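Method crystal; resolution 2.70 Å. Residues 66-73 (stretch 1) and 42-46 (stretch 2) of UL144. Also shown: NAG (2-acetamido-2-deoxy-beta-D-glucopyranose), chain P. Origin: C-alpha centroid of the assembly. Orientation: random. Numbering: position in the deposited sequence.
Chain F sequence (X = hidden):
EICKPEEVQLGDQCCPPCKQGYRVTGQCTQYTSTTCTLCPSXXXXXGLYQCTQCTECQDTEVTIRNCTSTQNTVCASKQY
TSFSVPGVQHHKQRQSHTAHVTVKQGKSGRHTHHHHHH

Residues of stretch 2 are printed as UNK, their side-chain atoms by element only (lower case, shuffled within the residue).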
# COMPACT_ATOMS: atom_id res chain seq x y z
N ASN F 66 -7.78 4.45 25.03
CA ASN F 66 -8.19 3.08 24.62
C ASN F 66 -7.19 2.52 23.60
O ASN F 66 -6.46 3.32 22.98
CB ASN F 66 -9.61 3.04 24.05
CG ASN F 66 -10.63 2.69 25.11
OD1 ASN F 66 -10.32 1.98 26.06
ND2 ASN F 66 -11.85 3.19 24.95
N CYS F 67 -7.17 1.20 23.43
CA CYS F 67 -6.28 0.47 22.49
C CYS F 67 -6.69 0.80 21.05
O CYS F 67 -7.85 0.52 20.70
CB CYS F 67 -6.31 -1.04 22.68
SG CYS F 67 -4.83 -1.85 22.02
N THR F 68 -5.78 1.40 20.28
CA THR F 68 -5.92 1.63 18.82
C THR F 68 -5.23 0.47 18.09
O THR F 68 -4.65 -0.40 18.77
CB THR F 68 -5.33 2.98 18.39
OG1 THR F 68 -3.91 2.85 18.39
CG2 THR F 68 -5.75 4.13 19.28
N SER F 69 -5.27 0.47 16.76
CA SER F 69 -4.62 -0.54 15.89
C SER F 69 -3.10 -0.34 15.89
O SER F 69 -2.40 -1.26 15.42
CB SER F 69 -5.20 -0.49 14.50
OG SER F 69 -5.01 0.79 13.91
N THR F 70 -2.59 0.80 16.38
CA THR F 70 -1.14 1.14 16.35
C THR F 70 -0.54 1.23 17.76
O THR F 70 0.69 1.05 17.86
CB THR F 70 -0.88 2.45 15.60
OG1 THR F 70 -1.33 3.51 16.44
CG2 THR F 70 -1.56 2.52 14.25
N GLN F 71 -1.33 1.55 18.79
CA GLN F 71 -0.82 1.82 20.16
C GLN F 71 -1.62 1.04 21.21
O GLN F 71 -2.85 0.84 21.01
CB GLN F 71 -0.78 3.32 20.47
CG GLN F 71 -1.77 4.17 19.69
CD GLN F 71 -1.49 5.65 19.77
OE1 GLN F 71 -0.37 6.08 20.06
NE2 GLN F 71 -2.52 6.44 19.52
N ASN F 72 -0.94 0.62 22.28
CA ASN F 72 -1.49 -0.14 23.44
C ASN F 72 -2.40 0.80 24.25
O ASN F 72 -2.32 2.03 24.04
CB ASN F 72 -0.36 -0.69 24.32
CG ASN F 72 -0.82 -1.76 25.29
OD1 ASN F 72 -1.95 -2.25 25.21
ND2 ASN F 72 0.05 -2.12 26.22
N THR F 73 -3.24 0.24 25.15
CA THR F 73 -4.03 1.01 26.15
C THR F 73 -3.06 1.78 27.06
O THR F 73 -1.93 1.31 27.25
CB THR F 73 -4.94 0.12 27.01
OG1 THR F 73 -4.12 -0.81 27.71
CG2 THR F 73 -5.97 -0.66 26.21
N UNK F 42 -8.69 -6.60 19.15
CA UNK F 42 -8.14 -6.84 20.49
C UNK F 42 -6.62 -6.94 20.48
O UNK F 42 -6.04 -7.32 21.53
N UNK F 43 -6.00 -6.65 19.33
CA UNK F 43 -4.52 -6.62 19.13
C UNK F 43 -4.13 -5.28 18.50
O UNK F 43 -5.01 -4.64 17.88
c UNK F 43 -4.04 -7.80 18.27
o UNK F 43 -4.33 -7.52 16.89
c UNK F 43 -4.66 -9.11 18.69
N UNK F 44 -2.87 -4.89 18.66
CA UNK F 44 -2.29 -3.67 18.04
C UNK F 44 -0.96 -4.03 17.37
O UNK F 44 -0.24 -4.92 17.86
c UNK F 44 -2.13 -2.56 19.08
c UNK F 44 -0.27 -3.66 22.22
c UNK F 44 -1.28 -3.45 21.29
c UNK F 44 -1.04 -2.78 20.10
c UNK F 44 1.01 -3.19 21.97
o UNK F 44 2.00 -3.38 22.88
c UNK F 44 1.26 -2.50 20.79
c UNK F 44 0.25 -2.30 19.87
N UNK F 45 -0.66 -3.34 16.27
CA UNK F 45 0.62 -3.48 15.51
C UNK F 45 1.74 -2.98 16.43
O UNK F 45 1.79 -1.77 16.71
c UNK F 45 1.90 -2.84 13.43
c UNK F 45 0.58 -2.72 14.18
c UNK F 45 -0.57 -3.17 13.29
N UNK F 46 2.61 -3.90 16.86
CA UNK F 46 3.64 -3.70 17.91
C UNK F 46 4.98 -3.27 17.29
O UNK F 46 5.43 -2.15 17.58
c UNK F 46 3.78 -4.95 18.74
o UNK F 46 4.77 -4.81 19.74
C1 NAG P . -12.95 2.99 25.86
C2 NAG P . -13.41 4.31 26.50
C3 NAG P . -14.43 3.96 27.58
C4 NAG P . -15.60 3.19 26.97
C5 NAG P . -15.11 1.96 26.20
C6 NAG P . -16.25 1.27 25.45
C7 NAG P . -11.69 6.10 26.40
C8 NAG P . -10.66 6.89 27.17
N2 NAG P . -12.32 5.12 27.06
O3 NAG P . -14.88 5.16 28.23
O4 NAG P . -16.54 2.84 28.00
O5 NAG P . -14.09 2.34 25.26
O6 NAG P . -15.79 0.04 24.87
O7 NAG P . -11.92 6.39 25.23

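Position 42 has backbone atoms and nothing more: no side-chain atom is attached to CA, and nothing here closely contacts stretch 1. The residue is glycine, G42. Its phi of 92° and psi of 8° support the reading, because a positive phi by itself favours glycine, the residue that has no CB to crowd the backbone in that region. G42 leads into the strand that begins at the next residue.

Position 43 carries three side-chain atoms, a carbon bearing one oxygen and one further carbon. Its CB points away from stretch 1, and the side chain stays clear of it. What approaches the partner is the backbone, with O of position 43 4.3 Å from T68 O. A branch at CB with one hydroxyl and one methyl is threonine, T43. A CB-branched residue is at home in an extended strand, here with phi and psi of -128° and 158°, and the hydroxyl is hydrogen-bonded to a residue just outside the stretch.

Position 44 shows eight side-chain atoms: one carbon, then a six-carbon ring bearing one oxygen. Its CB points toward stretch 1, where T68 O lies 3.3 Å from the CB of position 44, and the ring has N72 CB over one face and C67 SG set obliquely. Only tyrosine fits, and Y44 has the largest area covered by the other stretch. With chi1 at 72° (p), the ring extends alongside the loop from C67 to N72. N72 CB makes a CH-pi contact, 4.0 Å from the Y44 ring centroid and 29° off the normal; its closest ring atom is Y44 CE1, at 3.6 Å from N72 CB. C67 SG is 4.0 Å from Y44 CD1. A broad, flat ring suits this place because it can meet a methylene and a sulfur together.

Position 45 has three side-chain carbons, one carrying the other two. Its CB points sideways, and one of the two terminal carbons packs against the S69 carbonyl oxygen. This is the isopropyl group of valine, V45, with chi1 at 178° (t) and V45 CG2 3.4 Å from S69 O. The backbone makes the only hydrogen bond across the stretches: V45 N donates to S69 O at 2.8 Å with a nearly linear N-H...O angle of 170°. Branching at CB again suits an extended strand. V45 O and T70 O come within 3.2 Å, but both are acceptors and form no hydrogen bond.

Position 46 has one carbon followed by one oxygen. Its CB points away, and no atom touches stretch 1. This short hydroxymethyl is serine, S46, exposed just after the strand, where a small polar side chain is readily accommodated.

The contact therefore combines one backbone hydrogen bond with the packing of one aromatic ring. The bond from V45 N to S69 O fixes the strand beside the loop, and S69 O also lies 3.6 Å from Y44 CA in a CA-H...O contact. S69 and T70 turn their CBs away, meeting the strand through their carbonyl oxygens, while C67 and N72 supply side-chain atoms to the tyrosine ring.

Stretch 2 (42-46) GTYVS
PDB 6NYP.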